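Local structure of transcriptional regulator, MarR family (3BOQ) at the interface of chains A and B. The protein probably binds DNA as a dimeric transcription factor of the MarR family, through a winged helix-turn-helix in each subunit. Coordinates in Å, arbitrary orientation; residue numbers count along the deposited sequence, not the author numbering. Chains: chain A/B, Transcriptional regulator, MarR family.

The interface of chains A and B. Residues chain A 27, 131, 134, 139, 142, 146; chain B 13, 16-17, 20, 149.
The selenomethionine A:Met139, on helix 136-152 of chain A, lies against the start of helix 12-43 of chain B and buries 87 Å² there. Its selenium SE sits 3.4 Å from B:Gln17 CG, with the two side chains at a slant. A bend at the last torsion (chi3 -60°) turns the methyl CE toward B:Arg13, B:Gln17 and the CB of B:Asn16. Further back, A:Met139 CG meets the CD2 branch of B:Leu20, which crosses it nearly at right angles. The other branch of B:Leu20, CD1, rests 3.8 Å from A:Ala142 CB. B:Ile149 comes from helix 136-153 of chain B. Its CG1 packs 3.8 Å from A:Val134 CG1, and its CG2 touches A:Leu27 CD1 at 3.9 Å. A:Leu131 runs antiparallel to B:Gln17, its CD1 against CG.

The polar end is B:Arg13. Its extended chain, with CG anti to the backbone N (chi1 -175°), carries the guanidinium past A:Met139 CE to the loop between helices 110-130 and 136-152 of chain A. There NH1 and NH2 both bond the carbonyl O of A:Val134, at 2.8 and 2.9 Å. This oxygen lies at the edge of the guanidinium, in its plane, and the two nitrogens grip it end-on. An alanine here would probably leave that carbonyl without its two donors and uncover one side of the A:Met139 methyl. A water links the backbone carbonyls of A:Met139 and B:Asn16.

A two-fold twin repeats the patch. Together they join terminal helices of both subunits, as in the dimerisation region typical of MarR proteins, and are likely to help set the spacing of the two DNA-binding domains.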
ATOM      1  N   LEU A  27       2.125  -4.897   7.110  1.00 68.22           N
ATOM      2  CA  LEU A  27       0.879  -5.658   7.033  1.00 68.55           C
ATOM      3  C   LEU A  27       0.233  -5.607   5.624  1.00 69.60           C
ATOM      4  O   LEU A  27      -0.256  -6.611   5.125  1.00 68.37           O
ATOM      5  CB  LEU A  27      -0.096  -5.182   8.101  1.00 67.92           C
ATOM      6  CG  LEU A  27      -1.465  -5.874   8.188  1.00 68.01           C
ATOM      7  CD1 LEU A  27      -1.358  -7.379   8.309  1.00 65.42           C
ATOM      8  CD2 LEU A  27      -2.175  -5.337   9.394  1.00 66.20           C
ATOM      9  N   LEU A 131      -5.521 -14.302   7.441  1.00 60.36           N
ATOM     10  CA  LEU A 131      -5.698 -13.747   8.783  1.00 59.24           C
ATOM     11  C   LEU A 131      -6.132 -14.813   9.806  1.00 59.03           C
ATOM     12  O   LEU A 131      -6.640 -14.484  10.884  1.00 58.77           O
ATOM     13  CB  LEU A 131      -6.713 -12.584   8.714  1.00 59.16           C
ATOM     14  CG  LEU A 131      -6.303 -11.363   7.867  1.00 59.71           C
ATOM     15  CD1 LEU A 131      -7.401 -10.302   7.811  1.00 58.07           C
ATOM     16  CD2 LEU A 131      -4.990 -10.732   8.418  1.00 58.25           C
ATOM     17  N   VAL A 134      -5.010 -14.608  13.474  1.00 54.07           N
ATOM     18  CA  VAL A 134      -5.165 -13.272  14.007  1.00 54.54           C
ATOM     19  C   VAL A 134      -6.435 -13.189  14.875  1.00 56.18           C
ATOM     20  O   VAL A 134      -7.552 -13.531  14.427  1.00 55.87           O
ATOM     21  CB  VAL A 134      -5.234 -12.256  12.825  1.00 54.39           C
ATOM     22  CG1 VAL A 134      -5.470 -10.840  13.317  1.00 52.00           C
ATOM     23  CG2 VAL A 134      -3.951 -12.349  11.943  1.00 52.76           C
HETATM   24  N   MSE A 139      -7.765  -7.168  15.749  1.00 67.34           N
HETATM   25  CA  MSE A 139      -8.450  -6.601  14.590  1.00 69.95           C
HETATM   26  C   MSE A 139      -9.434  -5.517  14.957  1.00 68.11           C
HETATM   27  O   MSE A 139      -9.474  -4.512  14.293  1.00 69.14           O
HETATM   28  CB  MSE A 139      -9.202  -7.676  13.804  1.00 67.57           C
HETATM   29  CG  MSE A 139      -8.302  -8.659  13.215  1.00 69.66           C
HETATM   30 SE   MSE A 139      -9.179  -9.703  11.866  1.00 79.47          SE
HETATM   31  CE  MSE A 139     -10.656 -10.590  12.848  1.00 72.40           C
ATOM     32  N   ALA A 142      -7.117  -2.470  16.208  1.00 69.52           N
ATOM     33  CA  ALA A 142      -6.460  -1.827  15.048  1.00 69.12           C
ATOM     34  C   ALA A 142      -7.468  -0.974  14.282  1.00 68.99           C
ATOM     35  O   ALA A 142      -7.206   0.149  13.926  1.00 69.68           O
ATOM     36  CB  ALA A 142      -5.866  -2.872  14.090  1.00 68.26           C
ATOM     37  N   LEU A 146      -7.469   2.868  13.715  1.00 68.07           N
ATOM     38  CA  LEU A 146      -7.250   3.341  12.341  1.00 67.80           C
ATOM     39  C   LEU A 146      -8.340   4.282  11.868  1.00 67.83           C
ATOM     40  O   LEU A 146      -8.027   5.229  11.179  1.00 69.02           O
ATOM     41  CB  LEU A 146      -7.066   2.203  11.346  1.00 66.95           C
ATOM     42  CG  LEU A 146      -5.796   1.372  11.483  1.00 66.60           C
ATOM     43  CD1 LEU A 146      -5.863   0.175  10.523  1.00 65.14           C
ATOM     44  CD2 LEU A 146      -4.548   2.188  11.252  1.00 65.51           C
TER
ATOM     45  N   ARG B  13     -16.667 -11.881  12.802  1.00 49.05           N
ATOM     46  CA  ARG B  13     -15.295 -12.097  12.370  1.00 48.44           C
ATOM     47  C   ARG B  13     -15.038 -11.723  10.899  1.00 48.93           C
ATOM     48  O   ARG B  13     -14.065 -11.030  10.611  1.00 48.92           O
ATOM     49  CB  ARG B  13     -14.775 -13.499  12.697  1.00 47.63           C
ATOM     50  CG  ARG B  13     -13.292 -13.627  12.344  1.00 46.41           C
ATOM     51  CD  ARG B  13     -12.668 -14.886  12.852  1.00 45.59           C
ATOM     52  NE  ARG B  13     -11.331 -15.026  12.284  1.00 45.55           N
ATOM     53  CZ  ARG B  13     -10.225 -14.516  12.813  1.00 44.58           C
ATOM     54  NH1 ARG B  13     -10.281 -13.830  13.956  1.00 44.48           N
ATOM     55  NH2 ARG B  13      -9.063 -14.693  12.198  1.00 41.88           N
ATOM     56  N   ASN B  16     -15.304  -8.038  10.750  1.00 56.04           N
ATOM     57  CA  ASN B  16     -14.087  -7.465  11.345  1.00 57.09           C
ATOM     58  C   ASN B  16     -12.912  -7.414  10.356  1.00 56.98           C
ATOM     59  O   ASN B  16     -12.177  -6.429  10.312  1.00 56.87           O
ATOM     60  CB  ASN B  16     -13.635  -8.265  12.576  1.00 57.85           C
ATOM     61  CG  ASN B  16     -14.532  -8.061  13.791  1.00 60.23           C
ATOM     62  OD1 ASN B  16     -15.194  -7.025  13.929  1.00 63.80           O
ATOM     63  ND2 ASN B  16     -14.567  -9.063  14.676  1.00 59.70           N
ATOM     64  N   GLN B  17     -12.744  -8.502   9.599  1.00 57.00           N
ATOM     65  CA  GLN B  17     -11.673  -8.670   8.624  1.00 56.40           C
ATOM     66  C   GLN B  17     -11.845  -7.725   7.420  1.00 57.06           C
ATOM     67  O   GLN B  17     -10.921  -6.997   7.065  1.00 56.10           O
ATOM     68  CB  GLN B  17     -11.607 -10.137   8.193  1.00 56.66           C
ATOM     69  CG  GLN B  17     -10.911 -11.024   9.269  1.00 56.16           C
ATOM     70  CD  GLN B  17     -10.976 -12.513   9.000  1.00 55.36           C
ATOM     71  OE1 GLN B  17     -11.722 -12.963   8.157  1.00 53.93           O
ATOM     72  NE2 GLN B  17     -10.177 -13.288   9.724  1.00 55.75           N
ATOM     73  N   LEU B  20     -11.137  -4.145   8.673  1.00 56.05           N
ATOM     74  CA  LEU B  20      -9.733  -3.919   8.985  1.00 55.61           C
ATOM     75  C   LEU B  20      -8.921  -3.635   7.733  1.00 55.47           C
ATOM     76  O   LEU B  20      -8.214  -2.651   7.665  1.00 55.45           O
ATOM     77  CB  LEU B  20      -9.131  -5.134   9.747  1.00 55.81           C
ATOM     78  CG  LEU B  20      -7.588  -5.128   9.800  1.00 56.27           C
ATOM     79  CD1 LEU B  20      -7.109  -4.018  10.737  1.00 56.34           C
ATOM     80  CD2 LEU B  20      -6.980  -6.477  10.172  1.00 55.10           C
ATOM     81  N   ILE B 149      -1.135  -8.301  15.281  1.00 67.83           N
ATOM     82  CA  ILE B 149      -1.563  -8.952  14.032  1.00 66.78           C
ATOM     83  C   ILE B 149      -0.390  -9.591  13.282  1.00 67.66           C
ATOM     84  O   ILE B 149      -0.435 -10.769  12.946  1.00 67.63           O
ATOM     85  CB  ILE B 149      -2.312  -7.959  13.120  1.00 66.17           C
ATOM     86  CG1 ILE B 149      -3.638  -7.549  13.778  1.00 65.14           C
ATOM     87  CG2 ILE B 149      -2.618  -8.581  11.762  1.00 65.36           C
ATOM     88  CD1 ILE B 149      -4.409  -6.485  13.047  1.00 62.47           C
TER
HETATM   89  O   HOH W   1     -11.899  -4.692  12.276  1.00 58.86           O